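Local coordinates for protein vibralactone Cyclase (Boreostereum vibrans, PDB 6KD0) that probably catalyses the cyclization that forms the fused bicyclic beta-lactone of vibralactone, using an alpha/beta-hydrolase fold, at residues A[35-43]-A[103-113]; A[91-101]-A[163-174]. All coordinates share one frame; numbering follows the deposited sequence.

Contact 1: A[35-43]-A[103-113]; sequences LEARRAFWD and CGGWAIGNYEM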
loop_
_atom_site.group_PDB
_atom_site.type_symbol
_atom_site.label_atom_id
_atom_site.label_comp_id
_atom_site.label_asym_id
_atom_site.label_seq_id
_atom_site.Cartn_x
_atom_site.Cartn_y
_atom_site.Cartn_z
ATOM N N LEU A 35 -15.830 -11.355 -9.640
ATOM C CA LEU A 35 -15.199 -10.997 -8.370
ATOM C C LEU A 35 -14.894 -12.223 -7.515
ATOM O O LEU A 35 -13.811 -12.322 -6.915
ATOM C CB LEU A 35 -16.086 -10.022 -7.588
ATOM C CG LEU A 35 -15.470 -9.527 -6.278
ATOM C CD1 LEU A 35 -14.038 -9.006 -6.470
ATOM C CD2 LEU A 35 -16.347 -8.463 -5.690
ATOM N N GLU A 36 -15.829 -13.178 -7.451
ATOM C CA GLU A 36 -15.602 -14.353 -6.611
ATOM C C GLU A 36 -14.401 -15.153 -7.088
ATOM O O GLU A 36 -13.644 -15.675 -6.265
ATOM C CB GLU A 36 -16.841 -15.242 -6.553
ATOM C CG GLU A 36 -17.226 -15.885 -7.865
ATOM C CD GLU A 36 -18.282 -15.088 -8.624
ATOM O OE1 GLU A 36 -18.954 -15.702 -9.491
ATOM O OE2 GLU A 36 -18.426 -13.859 -8.363
ATOM N N ALA A 37 -14.169 -15.206 -8.404
ATOM C CA ALA A 37 -13.000 -15.914 -8.916
ATOM C C ALA A 37 -11.710 -15.169 -8.591
ATOM O O ALA A 37 -10.675 -15.798 -8.346
ATOM C CB ALA A 37 -13.126 -16.140 -10.421
ATOM N N ARG A 38 -11.748 -13.835 -8.560
ATOM C CA ARG A 38 -10.549 -13.075 -8.201
ATOM C C ARG A 38 -10.211 -13.230 -6.715
ATOM O O ARG A 38 -9.042 -13.432 -6.345
ATOM C CB ARG A 38 -10.763 -11.604 -8.573
ATOM C CG ARG A 38 -10.860 -11.371 -10.079
ATOM C CD ARG A 38 -11.553 -10.049 -10.431
ATOM N NE ARG A 38 -11.720 -9.888 -11.876
ATOM C CZ ARG A 38 -10.778 -9.438 -12.708
ATOM N NH1 ARG A 38 -9.578 -9.086 -12.253
ATOM N NH2 ARG A 38 -11.047 -9.335 -14.006
ATOM N N ARG A 39 -11.220 -13.142 -5.852
ATOM C CA ARG A 39 -11.009 -13.417 -4.435
ATOM C C ARG A 39 -10.468 -14.832 -4.226
ATOM O O ARG A 39 -9.508 -15.042 -3.464
ATOM C CB ARG A 39 -12.312 -13.213 -3.675
ATOM C CG ARG A 39 -12.734 -11.753 -3.591
ATOM C CD ARG A 39 -14.149 -11.557 -3.006
ATOM N NE ARG A 39 -14.381 -10.152 -2.675
ATOM C CZ ARG A 39 -15.562 -9.607 -2.383
ATOM N NH1 ARG A 39 -16.671 -10.348 -2.376
ATOM N NH2 ARG A 39 -15.626 -8.310 -2.087
ATOM N N ALA A 40 -11.066 -15.819 -4.913
ATOM C CA ALA A 40 -10.610 -17.204 -4.781
ATOM C C ALA A 40 -9.197 -17.374 -5.306
ATOM O O ALA A 40 -8.447 -18.221 -4.807
ATOM C CB ALA A 40 -11.557 -18.153 -5.519
ATOM N N PHE A 41 -8.824 -16.604 -6.337
ATOM C CA PHE A 41 -7.483 -16.723 -6.900
ATOM C C PHE A 41 -6.442 -16.251 -5.903
ATOM O O PHE A 41 -5.360 -16.855 -5.768
ATOM C CB PHE A 41 -7.379 -15.907 -8.193
ATOM C CG PHE A 41 -6.019 -15.992 -8.862
ATOM C CD1 PHE A 41 -5.564 -17.197 -9.395
ATOM C CD2 PHE A 41 -5.208 -14.873 -8.963
ATOM C CE1 PHE A 41 -4.323 -17.280 -10.006
ATOM C CE2 PHE A 41 -3.959 -14.951 -9.588
ATOM C CZ PHE A 41 -3.518 -16.152 -10.102
ATOM N N TRP A 42 -6.731 -15.132 -5.227
ATOM C CA TRP A 42 -5.824 -14.683 -4.173
ATOM C C TRP A 42 -5.788 -15.679 -3.018
ATOM O O TRP A 42 -4.716 -15.962 -2.470
ATOM C CB TRP A 42 -6.213 -13.280 -3.694
ATOM C CG TRP A 42 -5.584 -12.245 -4.576
ATOM C CD1 TRP A 42 -6.051 -11.802 -5.774
ATOM C CD2 TRP A 42 -4.334 -11.574 -4.351
ATOM N NE1 TRP A 42 -5.170 -10.883 -6.313
ATOM C CE2 TRP A 42 -4.114 -10.721 -5.451
ATOM C CE3 TRP A 42 -3.389 -11.606 -3.321
ATOM C CZ2 TRP A 42 -2.987 -9.900 -5.548
ATOM C CZ3 TRP A 42 -2.278 -10.801 -3.414
ATOM C CH2 TRP A 42 -2.084 -9.952 -4.524
ATOM N N ASP A 43 -6.942 -16.247 -2.659
ATOM C CA ASP A 43 -7.001 -17.171 -1.521
ATOM C C ASP A 43 -6.318 -18.510 -1.813
ATOM O O ASP A 43 -5.760 -19.144 -0.905
ATOM C CB ASP A 43 -8.460 -17.402 -1.128
ATOM C CG ASP A 43 -8.604 -18.285 0.097
ATOM O OD1 ASP A 43 -8.154 -17.877 1.190
ATOM O OD2 ASP A 43 -9.176 -19.389 -0.041
ATOM N N CYS A 103 -3.388 -4.603 -0.106
ATOM C CA CYS A 103 -3.863 -4.328 -1.452
ATOM C C CYS A 103 -5.192 -5.028 -1.727
ATOM O O CYS A 103 -5.773 -5.711 -0.868
ATOM C CB CYS A 103 -2.836 -4.785 -2.480
ATOM S SG CYS A 103 -2.890 -6.593 -2.753
ATOM N N GLY A 104 -5.658 -4.868 -2.966
ATOM C CA GLY A 104 -6.753 -5.678 -3.461
ATOM C C GLY A 104 -7.813 -4.935 -4.240
ATOM O O GLY A 104 -8.940 -5.435 -4.337
ATOM N N GLY A 105 -7.488 -3.762 -4.799
ATOM C CA GLY A 105 -8.465 -3.036 -5.607
ATOM C C GLY A 105 -9.680 -2.553 -4.836
ATOM O O GLY A 105 -10.706 -2.231 -5.453
ATOM N N TRP A 106 -9.580 -2.492 -3.495
ATOM C CA TRP A 106 -10.638 -2.167 -2.526
ATOM C C TRP A 106 -11.649 -3.294 -2.333
ATOM O O TRP A 106 -12.465 -3.233 -1.403
ATOM C CB TRP A 106 -11.401 -0.891 -2.885
ATOM C CG TRP A 106 -10.550 0.318 -3.055
ATOM C CD1 TRP A 106 -9.776 0.936 -2.089
ATOM C CD2 TRP A 106 -10.397 1.092 -4.251
ATOM N NE1 TRP A 106 -9.133 2.035 -2.636
ATOM C CE2 TRP A 106 -9.508 2.158 -3.954
ATOM C CE3 TRP A 106 -10.920 0.986 -5.550
ATOM C CZ2 TRP A 106 -9.128 3.102 -4.910
ATOM C CZ3 TRP A 106 -10.542 1.930 -6.498
ATOM C CH2 TRP A 106 -9.649 2.973 -6.171
ATOM N N ALA A 107 -11.586 -4.331 -3.181
ATOM C CA ALA A 107 -12.590 -5.383 -3.242
ATOM C C ALA A 107 -12.083 -6.740 -2.775
ATOM O O ALA A 107 -12.886 -7.668 -2.645
ATOM C CB ALA A 107 -13.131 -5.515 -4.678
ATOM N N ILE A 108 -10.781 -6.886 -2.530
ATOM C CA ILE A 108 -10.178 -8.167 -2.196
ATOM C C ILE A 108 -9.239 -7.970 -1.013
ATOM O O ILE A 108 -8.588 -6.926 -0.908
ATOM C CB ILE A 108 -9.404 -8.732 -3.403
ATOM C CG1 ILE A 108 -10.298 -8.820 -4.642
ATOM C CG2 ILE A 108 -8.727 -10.071 -3.056
ATOM C CD1 ILE A 108 -9.506 -8.991 -5.952
ATOM N N GLY A 109 -9.182 -8.956 -0.126
ATOM C CA GLY A 109 -8.012 -9.170 0.702
ATOM C C GLY A 109 -8.270 -8.956 2.177
ATOM O O GLY A 109 -9.344 -8.530 2.606
ATOM N N ASN A 110 -7.231 -9.256 2.949
ATOM C CA ASN A 110 -7.210 -9.161 4.401
ATOM C C ASN A 110 -5.744 -9.280 4.822
ATOM O O ASN A 110 -4.848 -9.264 3.979
ATOM C CB ASN A 110 -8.127 -10.220 5.044
ATOM C CG ASN A 110 -7.606 -11.658 4.923
ATOM O OD1 ASN A 110 -6.564 -11.936 4.323
ATOM N ND2 ASN A 110 -8.355 -12.591 5.524
ATOM N N TYR A 111 -5.499 -9.400 6.127
ATOM C CA TYR A 111 -4.123 -9.474 6.650
ATOM C C TYR A 111 -3.302 -10.642 6.069
ATOM O O TYR A 111 -2.055 -10.591 6.076
ATOM C CB TYR A 111 -4.174 -9.586 8.176
ATOM C CG TYR A 111 -4.595 -10.986 8.578
ATOM C CD1 TYR A 111 -5.934 -11.365 8.522
ATOM C CD2 TYR A 111 -3.656 -11.948 8.952
ATOM C CE1 TYR A 111 -6.337 -12.678 8.849
ATOM C CE2 TYR A 111 -4.043 -13.246 9.285
ATOM C CZ TYR A 111 -5.375 -13.597 9.233
ATOM O OH TYR A 111 -5.740 -14.882 9.559
ATOM N N GLU A 112 -3.959 -11.691 5.552
ATOM C CA GLU A 112 -3.207 -12.855 5.077
ATOM C C GLU A 112 -2.232 -12.482 3.973
ATOM O O GLU A 112 -1.107 -13.009 3.933
ATOM C CB GLU A 112 -4.156 -13.939 4.587
ATOM C CG GLU A 112 -4.919 -14.610 5.694
ATOM C CD GLU A 112 -5.959 -15.563 5.162
ATOM O OE1 GLU A 112 -5.557 -16.554 4.523
ATOM O OE2 GLU A 112 -7.167 -15.305 5.357
ATOM N N MET A 113 -2.612 -11.503 3.141
ATOM C CA MET A 113 -1.791 -11.081 2.012
ATOM C C MET A 113 -0.360 -10.777 2.422
ATOM O O MET A 113 0.592 -11.167 1.733
ATOM C CB MET A 113 -2.405 -9.852 1.364
ATOM C CG MET A 113 -3.666 -10.168 0.580
ATOM S SD MET A 113 -4.464 -8.624 0.127
ATOM C CE MET A 113 -5.208 -9.070 -1.440
HETATM O O HOH W 1 -6.586 -16.088 1.864
HETATM O O HOH W 2 -6.777 -19.634 3.867
#
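The Trp42 indole carries Met113 over one face, and Arg38 O lies at its edge, in the ring plane. Met113 CE stands 4.0 Å from the centroid of the Trp42 six-membered ring, a CH-pi contact, and comes closest to Trp42 CE3 at 3.6 Å. Its sulfur approaches the same ring obliquely, a Met-aromatic contact. The thioether chain is extended as far as SD and then bends (chi3 148°), and the methyl thus comes to lie above the ring. Cys103 SG also meets the indole obliquely, 3.9 Å from Trp42 CH2. Ile108 CG2 reaches Trp42 CG from an oblique direction too.

The second flat group is the Arg39 guanidinium. Leu35 CD2 lies over one of its faces. NE and NH2 both donate to Ala107 O, each at 2.9 Å, and this oxygen lies near the guanidinium plane. Both N-H groups bend to share it, with angles of 147° and 145°. NH2 also forms a salt bridge with Glu139. Leu35 CD1 rests 4.0 Å from Ala107 CB, and Ile108 CD1 touches Arg38 CB.

At the other end, Asp43 OD1 and Glu112 OE1 are 4.4 Å apart. Water 1 donates to both, weakly to Glu112. Asn110 OD1 accepts from Glu112 N, an Asx turn, and Asn110 ND2 donates to Glu112 OE2.

Helix 35-54 thus meets a loop whose Cys103-Gly104-Gly105 start resembles the oxyanion loop of hormone-sensitive-lipase-like hydrolases. Forked arginine bonds, sulfur-aromatic contacts and Ile108 packing hold it. The carboxylates, if both charged, would repel; the water probably eases this.

Contact 2: A[91-101]-A[163-174]; sequences KTKTYPLLYWV and FNADPKKGFVIA
Lys169 crosses Pro96 at a slant and ends at Thr94, whose side chain it meets at about a right angle. Its CB lies 4.0 Å from Pro96 CG. Beyond CG the chain is extended, which carries CD and CE past Thr94 O and Thr94 OG1. At the tip, NZ donates to both oxygens, lying 3.0 Å from Thr94 O and 3.0 Å from Thr94 OG1. It meets the carbonyl from above its plane. The Thr94 rotamer (chi1 60°) holds OG1 where Lys169 NZ can reach it together with Thr94 O. Water 3 bridges OG1 to Asp166 OD2.

Asn164 closes the outer end. Its ND2 gives a nearly straight bond (175°) to Lys93 O at 2.9 Å, and a longer, more bent one to Lys91 O. Tyr95 pairs with Ala165 in a single backbone bridge.

Further in, strands 97-101 and 171-174 run parallel. Their bonds interleave from Leu97 N to Gly170 O through to Val101 N to Ala174 O. Leu97, Tyr99, Phe171 and Ile173 share one face of the sheet. There Leu97 CD1 presses to 3.4 Å from Phe171 CE1, an oblique approach to the ring, while Leu97 CG touches Ala165 CB. Tyr99 CD2 lies 3.9 Å from Ile173 CD1, the two side chains side by side. On the other face Leu98 CD1 meets Val172 CG1, and Trp100 CE3 is 3.7 Å from Ala174 CB.

The pair lies inside the mixed sheet of the alpha/beta-hydrolase fold. Strand 128-132 flanks 97-101, and strand 203-207 flanks 171-176. Helix 144-158 covers the Tyr99 and Phe171 face through Leu153. Helix 321-338 covers the Leu98 and Val172 face through Phe338.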
loop_
_atom_site.group_PDB
_atom_site.type_symbol
_atom_site.label_atom_id
_atom_site.label_comp_id
_atom_site.label_asym_id
_atom_site.label_seq_id
_atom_site.Cartn_x
_atom_site.Cartn_y
_atom_site.Cartn_z
ATOM N N LYS A 91 11.810 -7.740 27.771
ATOM C CA LYS A 91 10.415 -7.954 27.410
ATOM C C LYS A 91 9.553 -6.708 27.565
ATOM O O LYS A 91 8.424 -6.703 27.069
ATOM C CB LYS A 91 9.848 -9.098 28.249
ATOM C CG LYS A 91 9.766 -8.773 29.737
ATOM C CD LYS A 91 8.813 -9.715 30.477
ATOM C CE LYS A 91 8.344 -9.108 31.798
ATOM N NZ LYS A 91 9.396 -9.123 32.856
ATOM N N THR A 92 10.052 -5.651 28.211
ATOM C CA THR A 92 9.319 -4.398 28.352
ATOM C C THR A 92 9.739 -3.330 27.339
ATOM O O THR A 92 9.241 -2.201 27.402
ATOM C CB THR A 92 9.482 -3.852 29.778
ATOM O OG1 THR A 92 10.785 -3.279 29.931
ATOM C CG2 THR A 92 9.324 -4.978 30.805
ATOM N N LYS A 93 10.636 -3.659 26.412
ATOM C CA LYS A 93 11.069 -2.708 25.398
ATOM C C LYS A 93 9.897 -2.314 24.503
ATOM O O LYS A 93 9.031 -3.138 24.203
ATOM C CB LYS A 93 12.191 -3.334 24.565
ATOM C CG LYS A 93 12.987 -2.370 23.713
ATOM C CD LYS A 93 14.194 -3.091 23.119
ATOM C CE LYS A 93 14.806 -2.347 21.938
ATOM N NZ LYS A 93 15.457 -1.070 22.318
ATOM N N THR A 94 9.866 -1.044 24.089
ATOM C CA THR A 94 8.893 -0.547 23.123
ATOM C C THR A 94 9.591 -0.192 21.816
ATOM O O THR A 94 10.767 0.187 21.798
ATOM C CB THR A 94 8.129 0.672 23.655
ATOM O OG1 THR A 94 9.055 1.723 23.942
ATOM C CG2 THR A 94 7.362 0.310 24.917
ATOM N N TYR A 95 8.854 -0.303 20.722
ATOM C CA TYR A 95 9.405 -0.212 19.379
ATOM C C TYR A 95 8.645 0.820 18.564
ATOM O O TYR A 95 7.511 1.171 18.905
ATOM C CB TYR A 95 9.326 -1.574 18.676
ATOM C CG TYR A 95 10.019 -2.652 19.455
ATOM C CD1 TYR A 95 11.384 -2.866 19.309
ATOM C CD2 TYR A 95 9.319 -3.432 20.367
ATOM C CE1 TYR A 95 12.035 -3.847 20.031
ATOM C CE2 TYR A 95 9.961 -4.429 21.091
ATOM C CZ TYR A 95 11.312 -4.630 20.919
ATOM O OH TYR A 95 11.928 -5.621 21.652
ATOM N N PRO A 96 9.239 1.318 17.474
ATOM C CA PRO A 96 8.468 2.155 16.546
ATOM C C PRO A 96 7.297 1.378 15.965
ATOM O O PRO A 96 7.215 0.146 16.074
ATOM C CB PRO A 96 9.480 2.541 15.462
ATOM C CG PRO A 96 10.853 2.253 16.073
ATOM C CD PRO A 96 10.641 1.138 17.043
ATOM N N LEU A 97 6.382 2.123 15.336
ATOM C CA LEU A 97 5.065 1.626 14.939
ATOM C C LEU A 97 4.933 1.702 13.423
ATOM O O LEU A 97 5.062 2.785 12.849
ATOM C CB LEU A 97 3.967 2.474 15.594
ATOM C CG LEU A 97 2.635 1.856 16.022
ATOM C CD1 LEU A 97 1.490 2.873 15.972
ATOM C CD2 LEU A 97 2.300 0.620 15.251
ATOM N N LEU A 98 4.670 0.566 12.780
ATOM C CA LEU A 98 4.394 0.506 11.350
ATOM C C LEU A 98 2.945 0.076 11.137
ATOM O O LEU A 98 2.544 -0.994 11.601
ATOM C CB LEU A 98 5.330 -0.484 10.652
ATOM C CG LEU A 98 5.006 -0.769 9.181
ATOM C CD1 LEU A 98 5.313 0.439 8.296
ATOM C CD2 LEU A 98 5.758 -2.007 8.695
ATOM N N TYR A 99 2.169 0.887 10.425
ATOM C CA TYR A 99 0.757 0.589 10.167
ATOM C C TYR A 99 0.619 0.292 8.678
ATOM O O TYR A 99 0.843 1.178 7.851
ATOM C CB TYR A 99 -0.117 1.766 10.591
ATOM C CG TYR A 99 -1.598 1.535 10.457
ATOM C CD1 TYR A 99 -2.295 0.890 11.476
ATOM C CD2 TYR A 99 -2.305 2.004 9.355
ATOM C CE1 TYR A 99 -3.648 0.676 11.398
ATOM C CE2 TYR A 99 -3.680 1.788 9.259
ATOM C CZ TYR A 99 -4.339 1.129 10.302
ATOM O OH TYR A 99 -5.695 0.918 10.260
ATOM N N TRP A 100 0.255 -0.946 8.344
ATOM C CA TRP A 100 0.321 -1.461 6.980
ATOM C C TRP A 100 -1.082 -1.685 6.431
ATOM O O TRP A 100 -1.926 -2.302 7.101
ATOM C CB TRP A 100 1.133 -2.767 6.940
ATOM C CG TRP A 100 1.052 -3.418 5.612
ATOM C CD1 TRP A 100 0.087 -4.298 5.185
ATOM C CD2 TRP A 100 1.914 -3.190 4.489
ATOM N NE1 TRP A 100 0.320 -4.649 3.876
ATOM C CE2 TRP A 100 1.437 -3.990 3.429
ATOM C CE3 TRP A 100 3.060 -2.410 4.286
ATOM C CZ2 TRP A 100 2.062 -4.026 2.180
ATOM C CZ3 TRP A 100 3.674 -2.443 3.036
ATOM C CH2 TRP A 100 3.167 -3.247 2.003
ATOM N N VAL A 101 -1.333 -1.193 5.212
ATOM C CA VAL A 101 -2.640 -1.303 4.561
ATOM C C VAL A 101 -2.503 -2.157 3.303
ATOM O O VAL A 101 -1.892 -1.736 2.303
ATOM C CB VAL A 101 -3.228 0.067 4.218
ATOM C CG1 VAL A 101 -4.725 -0.079 3.883
ATOM C CG2 VAL A 101 -3.001 1.023 5.367
ATOM N N PHE A 163 0.746 -3.305 22.808
ATOM C CA PHE A 163 1.501 -4.317 22.074
ATOM C C PHE A 163 2.957 -3.883 21.873
ATOM O O PHE A 163 3.587 -4.208 20.855
ATOM C CB PHE A 163 0.809 -4.683 20.754
ATOM C CG PHE A 163 0.442 -3.506 19.888
ATOM C CD1 PHE A 163 1.314 -3.046 18.923
ATOM C CD2 PHE A 163 -0.798 -2.888 20.018
ATOM C CE1 PHE A 163 0.978 -1.961 18.110
ATOM C CE2 PHE A 163 -1.139 -1.808 19.221
ATOM C CZ PHE A 163 -0.249 -1.339 18.268
ATOM N N ASN A 164 3.512 -3.164 22.863
ATOM C CA ASN A 164 4.942 -2.843 22.950
ATOM C C ASN A 164 5.396 -1.849 21.882
ATOM O O ASN A 164 6.573 -1.828 21.511
ATOM C CB ASN A 164 5.813 -4.107 22.871
ATOM C CG ASN A 164 5.777 -4.923 24.138
ATOM O OD1 ASN A 164 4.837 -5.669 24.379
ATOM N ND2 ASN A 164 6.820 -4.788 24.957
ATOM N N ALA A 165 4.485 -1.015 21.385
ATOM C CA ALA A 165 4.810 -0.002 20.393
ATOM C C ALA A 165 4.743 1.385 21.019
ATOM O O ALA A 165 4.009 1.617 21.989
ATOM C CB ALA A 165 3.859 -0.074 19.192
ATOM N N ASP A 166 5.534 2.299 20.470
ATOM C CA ASP A 166 5.490 3.695 20.893
ATOM C C ASP A 166 5.655 4.560 19.650
ATOM O O ASP A 166 6.758 4.648 19.091
ATOM C CB ASP A 166 6.566 3.994 21.947
ATOM C CG ASP A 166 6.619 5.475 22.345
ATOM O OD1 ASP A 166 5.788 6.282 21.859
ATOM O OD2 ASP A 166 7.503 5.824 23.160
ATOM N N PRO A 167 4.579 5.204 19.187
ATOM C CA PRO A 167 4.670 5.986 17.947
ATOM C C PRO A 167 5.606 7.170 18.054
ATOM O O PRO A 167 6.037 7.692 17.018
ATOM C CB PRO A 167 3.220 6.423 17.694
ATOM C CG PRO A 167 2.531 6.317 18.999
ATOM C CD PRO A 167 3.233 5.227 19.775
ATOM N N LYS A 168 5.942 7.613 19.270
ATOM C CA LYS A 168 6.975 8.629 19.423
ATOM C C LYS A 168 8.333 8.126 18.968
ATOM O O LYS A 168 9.202 8.942 18.653
ATOM C CB LYS A 168 7.076 9.089 20.879
ATOM C CG LYS A 168 5.783 9.617 21.474
ATOM C CD LYS A 168 5.500 11.046 21.067
ATOM C CE LYS A 168 6.349 12.026 21.861
ATOM N NZ LYS A 168 7.052 13.002 20.978
ATOM N N LYS A 169 8.530 6.808 18.927
ATOM C CA LYS A 169 9.762 6.244 18.397
ATOM C C LYS A 169 9.750 6.141 16.878
ATOM O O LYS A 169 10.762 5.750 16.288
ATOM C CB LYS A 169 10.004 4.868 19.021
ATOM C CG LYS A 169 10.074 4.937 20.543
ATOM C CD LYS A 169 10.719 3.701 21.140
ATOM C CE LYS A 169 11.041 3.911 22.619
ATOM N NZ LYS A 169 11.750 2.708 23.182
ATOM N N GLY A 170 8.655 6.529 16.240
ATOM C CA GLY A 170 8.510 6.371 14.811
ATOM C C GLY A 170 7.122 5.849 14.547
ATOM O O GLY A 170 6.652 4.960 15.261
ATOM N N PHE A 171 6.463 6.396 13.527
ATOM C CA PHE A 171 5.071 6.070 13.236
ATOM C C PHE A 171 4.921 6.202 11.719
ATOM O O PHE A 171 4.687 7.292 11.201
ATOM C CB PHE A 171 4.130 6.988 14.013
ATOM C CG PHE A 171 2.682 6.589 13.951
ATOM C CD1 PHE A 171 2.294 5.358 13.456
ATOM C CD2 PHE A 171 1.699 7.465 14.405
ATOM C CE1 PHE A 171 0.946 5.018 13.405
ATOM C CE2 PHE A 171 0.365 7.130 14.356
ATOM C CZ PHE A 171 -0.012 5.904 13.857
ATOM N N VAL A 172 5.095 5.082 11.021
ATOM C CA VAL A 172 5.128 5.046 9.562
ATOM C C VAL A 172 3.864 4.366 9.057
ATOM O O VAL A 172 3.530 3.258 9.495
ATOM C CB VAL A 172 6.387 4.315 9.051
ATOM C CG1 VAL A 172 6.313 4.123 7.534
ATOM C CG2 VAL A 172 7.631 5.100 9.430
ATOM N N ILE A 173 3.172 5.005 8.119
ATOM C CA ILE A 173 2.037 4.354 7.467
ATOM C C ILE A 173 2.476 3.907 6.085
ATOM O O ILE A 173 3.216 4.610 5.382
ATOM C CB ILE A 173 0.800 5.268 7.400
ATOM C CG1 ILE A 173 -0.402 4.476 6.888
ATOM C CG2 ILE A 173 1.068 6.495 6.510
ATOM C CD1 ILE A 173 -1.698 5.174 7.100
ATOM N N ALA A 174 2.073 2.702 5.714
ATOM C CA ALA A 174 2.528 2.115 4.470
ATOM C C ALA A 174 1.351 1.382 3.858
ATOM O O ALA A 174 0.523 0.838 4.583
ATOM C CB ALA A 174 3.715 1.165 4.707
HETATM O O HOH W 3 8.205 3.962 25.046
HETATM O O HOH W 4 11.706 0.659 25.772
#

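Contact 2 is the more deeply buried of the two and belongs mainly to the central sheet, though its outer end reaches solvent. Contact 1 is partly buried and joins a helix to a loop. Their centres are about 27 Å apart. The segments 91-101 and 103-113 nearly follow one another, so strand 97-101 leads from the pairing in contact 2 into the loop of contact 1. Chemistry follows place. Backbone bonds hold the strands, with Lys169 and Asn164 joining in at the outer end. In contact 1 the direct hydrogen bonds run from Arg39 to one backbone oxygen. Both lead toward a probable Ser-His-Asp site: Cys103 touches it, and strand 171-176 runs up to its nucleophile elbow.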